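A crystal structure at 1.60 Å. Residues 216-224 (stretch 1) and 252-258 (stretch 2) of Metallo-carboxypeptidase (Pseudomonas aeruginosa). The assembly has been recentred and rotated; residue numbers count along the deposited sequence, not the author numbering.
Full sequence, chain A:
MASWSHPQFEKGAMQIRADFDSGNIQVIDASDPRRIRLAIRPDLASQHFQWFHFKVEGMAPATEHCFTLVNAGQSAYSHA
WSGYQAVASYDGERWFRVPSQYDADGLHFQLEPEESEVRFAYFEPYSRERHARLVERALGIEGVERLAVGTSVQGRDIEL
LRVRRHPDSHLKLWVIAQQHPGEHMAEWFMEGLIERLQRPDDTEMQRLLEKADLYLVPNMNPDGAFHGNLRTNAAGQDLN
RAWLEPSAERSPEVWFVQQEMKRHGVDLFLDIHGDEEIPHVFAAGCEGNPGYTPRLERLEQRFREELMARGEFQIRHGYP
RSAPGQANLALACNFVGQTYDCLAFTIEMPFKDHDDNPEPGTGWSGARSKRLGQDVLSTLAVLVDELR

Stretch 1 216-224: LVPNMNPDG
Stretch 2 252-258: PEVWFVQ

Two like charges lie close together at one end of this contact: Asp223 OD2 is 4.1 Å from Glu253 OE2, with no hydrogen bond between them, and water 2 bridges them. It sits 2.6 Å from Asp223 OD2 and 2.7 Å from Glu253 OE2. Water 1 ties the same glutamate to the other backbone, lying 2.9 Å from Glu253 OE2, 2.8 Å from Asn221 OD1 and 2.9 Å from Asp223 N, from which it accepts a hydrogen bond. No hydrogen bond passes directly from one stretch to the other, so the polar links across the contact pass through water; most of the rest is apolar packing.

Stretch 1 supplies the changing backbone. Leu216 and Val217 close a strand, with phi/psi of -120/136 and -124/95; Pro218 (-54/-36), Asn219 (-150/116), Met220 (-84/-6) and Asn221 form a loop; Pro222 to Gly224 open a helix. Stretch 2 is helical throughout, with phi near -60 (-79 at Val254) and psi from -30 to -54, and Phe256 N to Pro252 O (2.9 Å) and Gln258 N to Val254 O (3.0 Å) are two of its backbone hydrogen bonds. The register runs in opposite order along the two stretches: Val217 CA lies 8.6 Å from Val257 CA, and Met220 CA comes within 6.2 Å of Glu253 CA.

The loop is braced from within. Asn219, chi1 t at -167°, accepts from the backbone beyond it, Asn221 N to Asn219 OD1 being 2.9 Å. Asn221, at phi/psi -147/67 and chi1 t, is the N-cap: Asn221 OD1 takes the hydrogen bond from Gly224 N at 3.0 Å. Gly224 fits this cap closely, since an ideal CB there would stand 2.9 Å from Asn221 OD1. The capping oxygen also meets water 1, which links the start of this helix to Glu253.

Met220 is the residue most covered by the other stretch. Its CA-to-CB bond points sideways, yet an m, m, m side chain (-74°, -70°, -65°) brings its end to the helix. Met220 SD packs 3.5 Å from Val257 CG2, and Met220 CE reaches Val254 CG2 at 4.2 Å. Val257, t at 178° and pointing toward stretch 1, also meets the strand, where Val217 CG2 (chi1 t, 176°) lies 4.4 Å from Val257 CG2.

Met220 O lies 3.3 Å from Glu253 CB, is buried by the contact, and finds no hydrogen-bond partner in the model. The CA-to-CB bond of Glu253 points toward stretch 1 and puts CB against that carbonyl; chi1 m (-61°), chi2 p (90°) and chi3 -8° then carry OE2 to the waters. Asp223, chi1 m at -63°, has its CA-to-CB bond toward stretch 2, and water 2 bridges its OD2 to Glu253 OE2. The rule to read here is that Val254 and Val257 pack on the Met220 side chain, while Glu253 takes the Met220 carbonyl at CB and the waters at OE2.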

ATOM      1  N   LEU A 216      -3.325   6.529  13.061  1.00  6.30           N
ATOM      2  CA  LEU A 216      -2.704   6.250  11.771  1.00  5.96           C
ATOM      3  C   LEU A 216      -1.255   5.791  11.803  1.00  7.35           C
ATOM      4  O   LEU A 216      -0.431   6.362  12.511  1.00  6.56           O
ATOM      5  CB  LEU A 216      -2.769   7.515  10.912  1.00  7.45           C
ATOM      6  CG  LEU A 216      -4.078   8.309  10.891  1.00  5.77           C
ATOM      7  CD1 LEU A 216      -3.856   9.627  10.165  1.00  7.74           C
ATOM      8  CD2 LEU A 216      -5.170   7.493  10.224  1.00  6.91           C
ATOM      9  N   VAL A 217      -0.953   4.767  11.010  1.00  5.47           N
ATOM     10  CA  VAL A 217       0.414   4.265  10.883  1.00  6.64           C
ATOM     11  C   VAL A 217       0.736   4.326   9.392  1.00  6.86           C
ATOM     12  O   VAL A 217       0.395   3.415   8.644  1.00  7.21           O
ATOM     13  CB  VAL A 217       0.557   2.802  11.356  1.00  6.41           C
ATOM     14  CG1 VAL A 217       1.981   2.321  11.103  1.00  9.03           C
ATOM     15  CG2 VAL A 217       0.230   2.690  12.846  1.00  8.49           C
ATOM     16  N   PRO A 218       1.387   5.414   8.942  1.00  6.57           N
ATOM     17  CA  PRO A 218       1.763   5.625   7.538  1.00  6.54           C
ATOM     18  C   PRO A 218       2.565   4.507   6.874  1.00  5.91           C
ATOM     19  O   PRO A 218       2.392   4.248   5.680  1.00  5.33           O
ATOM     20  CB  PRO A 218       2.535   6.938   7.584  1.00  7.05           C
ATOM     21  CG  PRO A 218       1.842   7.678   8.684  1.00  8.37           C
ATOM     22  CD  PRO A 218       1.701   6.610   9.744  1.00  7.53           C
ATOM     23  N   ASN A 219       3.461   3.869   7.623  1.00  5.38           N
ATOM     24  CA  ASN A 219       4.243   2.772   7.051  1.00  5.12           C
ATOM     25  C   ASN A 219       4.642   1.726   8.085  1.00  5.20           C
ATOM     26  O   ASN A 219       5.400   1.994   9.023  1.00  6.19           O
ATOM     27  CB  ASN A 219       5.485   3.301   6.330  1.00  5.67           C
ATOM     28  CG  ASN A 219       6.137   2.240   5.464  1.00  4.81           C
ATOM     29  OD1 ASN A 219       6.754   1.303   5.969  1.00  5.67           O
ATOM     30  ND2 ASN A 219       5.981   2.370   4.148  1.00  5.32           N
ATOM     31  N   MET A 220       4.121   0.520   7.884  1.00  4.83           N
ATOM     32  CA  MET A 220       4.343  -0.616   8.772  1.00  4.19           C
ATOM     33  C   MET A 220       5.614  -1.416   8.535  1.00  5.37           C
ATOM     34  O   MET A 220       5.912  -2.318   9.315  1.00  6.19           O
ATOM     35  CB  MET A 220       3.172  -1.594   8.663  1.00  4.21           C
ATOM     36  CG  MET A 220       1.879  -1.164   9.335  1.00  4.00           C
ATOM     37  SD  MET A 220       2.010  -1.199  11.127  1.00  6.28           S
ATOM     38  CE  MET A 220       2.224  -2.962  11.403  1.00  5.57           C
ATOM     39  N   ASN A 221       6.354  -1.105   7.474  1.00  4.44           N
ATOM     40  CA  ASN A 221       7.558  -1.877   7.151  1.00  5.78           C
ATOM     41  C   ASN A 221       8.630  -1.001   6.507  1.00  6.17           C
ATOM     42  O   ASN A 221       8.955  -1.167   5.330  1.00  5.78           O
ATOM     43  CB  ASN A 221       7.180  -3.007   6.183  1.00  7.16           C
ATOM     44  CG  ASN A 221       8.156  -4.172   6.212  1.00  7.00           C
ATOM     45  OD1 ASN A 221       9.345  -4.012   6.508  1.00  5.51           O
ATOM     46  ND2 ASN A 221       7.654  -5.355   5.877  1.00  6.85           N
ATOM     47  N   PRO A 222       9.197  -0.055   7.270  1.00  5.65           N
ATOM     48  CA  PRO A 222      10.233   0.826   6.721  1.00  6.16           C
ATOM     49  C   PRO A 222      11.477   0.096   6.230  1.00  6.69           C
ATOM     50  O   PRO A 222      12.081   0.511   5.240  1.00  6.37           O
ATOM     51  CB  PRO A 222      10.527   1.783   7.877  1.00  7.23           C
ATOM     52  CG  PRO A 222      10.204   0.969   9.091  1.00  6.10           C
ATOM     53  CD  PRO A 222       8.927   0.266   8.681  1.00  7.77           C
ATOM     54  N   ASP A 223      11.864  -0.983   6.909  1.00  6.96           N
ATOM     55  CA  ASP A 223      13.046  -1.739   6.491  1.00  6.40           C
ATOM     56  C   ASP A 223      12.821  -2.339   5.106  1.00  5.83           C
ATOM     57  O   ASP A 223      13.648  -2.188   4.210  1.00  5.05           O
ATOM     58  CB  ASP A 223      13.359  -2.874   7.470  1.00  6.72           C
ATOM     59  CG  ASP A 223      13.706  -2.380   8.858  1.00  5.43           C
ATOM     60  OD1 ASP A 223      13.958  -1.166   9.030  1.00  7.47           O
ATOM     61  OD2 ASP A 223      13.739  -3.224   9.779  1.00  7.11           O
ATOM     62  N   GLY A 224      11.699  -3.031   4.943  1.00  4.87           N
ATOM     63  CA  GLY A 224      11.398  -3.644   3.661  1.00  4.76           C
ATOM     64  C   GLY A 224      11.286  -2.631   2.535  1.00  5.11           C
ATOM     65  O   GLY A 224      11.783  -2.866   1.440  1.00  5.86           O
ATOM     66  N   PRO A 252       8.633  -6.960  15.320  1.00  6.72           N
ATOM     67  CA  PRO A 252       8.444  -5.801  16.199  1.00  6.17           C
ATOM     68  C   PRO A 252       7.447  -4.773  15.682  1.00  6.72           C
ATOM     69  O   PRO A 252       6.785  -4.087  16.463  1.00  7.37           O
ATOM     70  CB  PRO A 252       9.858  -5.233  16.330  1.00  6.60           C
ATOM     71  CG  PRO A 252      10.494  -5.610  15.016  1.00  5.66           C
ATOM     72  CD  PRO A 252      10.024  -7.025  14.834  1.00  6.02           C
ATOM     73  N   GLU A 253       7.349  -4.665  14.361  1.00  6.43           N
ATOM     74  CA  GLU A 253       6.431  -3.718  13.745  1.00  6.53           C
ATOM     75  C   GLU A 253       4.986  -4.040  14.132  1.00  7.81           C
ATOM     76  O   GLU A 253       4.204  -3.148  14.458  1.00  7.51           O
ATOM     77  CB  GLU A 253       6.589  -3.758  12.224  1.00  6.59           C
ATOM     78  CG  GLU A 253       7.984  -3.369  11.739  1.00  6.35           C
ATOM     79  CD  GLU A 253       8.950  -4.545  11.607  1.00  5.46           C
ATOM     80  OE1 GLU A 253       8.617  -5.681  12.022  1.00  6.57           O
ATOM     81  OE2 GLU A 253      10.059  -4.325  11.079  1.00  7.67           O
ATOM     82  N   VAL A 254       4.639  -5.321  14.098  1.00  7.49           N
ATOM     83  CA  VAL A 254       3.290  -5.756  14.443  1.00  6.62           C
ATOM     84  C   VAL A 254       3.101  -5.800  15.959  1.00  8.21           C
ATOM     85  O   VAL A 254       2.034  -5.451  16.471  1.00  7.76           O
ATOM     86  CB  VAL A 254       2.995  -7.142  13.823  1.00  7.10           C
ATOM     87  CG1 VAL A 254       1.702  -7.717  14.387  1.00  7.46           C
ATOM     88  CG2 VAL A 254       2.881  -6.999  12.305  1.00  6.30           C
ATOM     89  N   TRP A 255       4.139  -6.220  16.673  1.00  8.32           N
ATOM     90  CA  TRP A 255       4.090  -6.289  18.132  1.00  8.83           C
ATOM     91  C   TRP A 255       3.754  -4.909  18.700  1.00  9.17           C
ATOM     92  O   TRP A 255       2.960  -4.777  19.639  1.00  9.53           O
ATOM     93  CB  TRP A 255       5.442  -6.775  18.671  1.00  9.93           C
ATOM     94  CG  TRP A 255       5.518  -6.838  20.165  1.00 11.39           C
ATOM     95  CD1 TRP A 255       5.847  -5.821  21.016  1.00 12.57           C
ATOM     96  CD2 TRP A 255       5.229  -7.972  20.985  1.00 14.20           C
ATOM     97  NE1 TRP A 255       5.780  -6.255  22.319  1.00 14.36           N
ATOM     98  CE2 TRP A 255       5.403  -7.572  22.330  1.00 14.53           C
ATOM     99  CE3 TRP A 255       4.839  -9.290  20.717  1.00 15.27           C
ATOM    100  CZ2 TRP A 255       5.198  -8.444  23.403  1.00 16.48           C
ATOM    101  CZ3 TRP A 255       4.636 -10.159  21.786  1.00 16.50           C
ATOM    102  CH2 TRP A 255       4.816  -9.731  23.112  1.00 16.35           C
ATOM    103  N   PHE A 256       4.365  -3.886  18.113  1.00  8.04           N
ATOM    104  CA  PHE A 256       4.156  -2.499  18.512  1.00  8.38           C
ATOM    105  C   PHE A 256       2.697  -2.086  18.372  1.00  8.21           C
ATOM    106  O   PHE A 256       2.082  -1.605  19.325  1.00  8.32           O
ATOM    107  CB  PHE A 256       5.033  -1.579  17.651  1.00  9.00           C
ATOM    108  CG  PHE A 256       4.640  -0.126  17.707  1.00  9.05           C
ATOM    109  CD1 PHE A 256       4.663   0.575  18.909  1.00  9.53           C
ATOM    110  CD2 PHE A 256       4.263   0.547  16.549  1.00  9.49           C
ATOM    111  CE1 PHE A 256       4.315   1.930  18.956  1.00  8.81           C
ATOM    112  CE2 PHE A 256       3.914   1.895  16.585  1.00 10.32           C
ATOM    113  CZ  PHE A 256       3.942   2.587  17.792  1.00  9.97           C
ATOM    114  N   VAL A 257       2.142  -2.272  17.182  1.00  8.77           N
ATOM    115  CA  VAL A 257       0.757  -1.881  16.942  1.00  7.53           C
ATOM    116  C   VAL A 257      -0.230  -2.603  17.849  1.00  7.61           C
ATOM    117  O   VAL A 257      -1.148  -1.976  18.381  1.00  7.27           O
ATOM    118  CB  VAL A 257       0.364  -2.098  15.466  1.00  7.20           C
ATOM    119  CG1 VAL A 257      -1.098  -1.722  15.250  1.00  8.26           C
ATOM    120  CG2 VAL A 257       1.260  -1.247  14.576  1.00  8.39           C
ATOM    121  N   GLN A 258      -0.049  -3.906  18.036  1.00  6.45           N
ATOM    122  CA  GLN A 258      -0.955  -4.657  18.899  1.00  6.62           C
ATOM    123  C   GLN A 258      -0.934  -4.153  20.342  1.00  7.97           C
ATOM    124  O   GLN A 258      -1.964  -4.149  21.012  1.00  7.66           O
ATOM    125  CB  GLN A 258      -0.633  -6.155  18.854  1.00  7.95           C
ATOM    126  CG  GLN A 258      -1.155  -6.837  17.590  1.00  8.55           C
ATOM    127  CD  GLN A 258      -1.110  -8.355  17.660  1.00 10.65           C
ATOM    128  OE1 GLN A 258      -1.244  -8.944  18.735  1.00 11.15           O
ATOM    129  NE2 GLN A 258      -0.949  -8.996  16.506  1.00  9.55           N
TER
HETATM  130  O   HOH W   1      10.313  -2.690   8.733  1.00  4.14           O
HETATM  131  O   HOH W   2      12.130  -5.299   9.650  1.00  7.15           O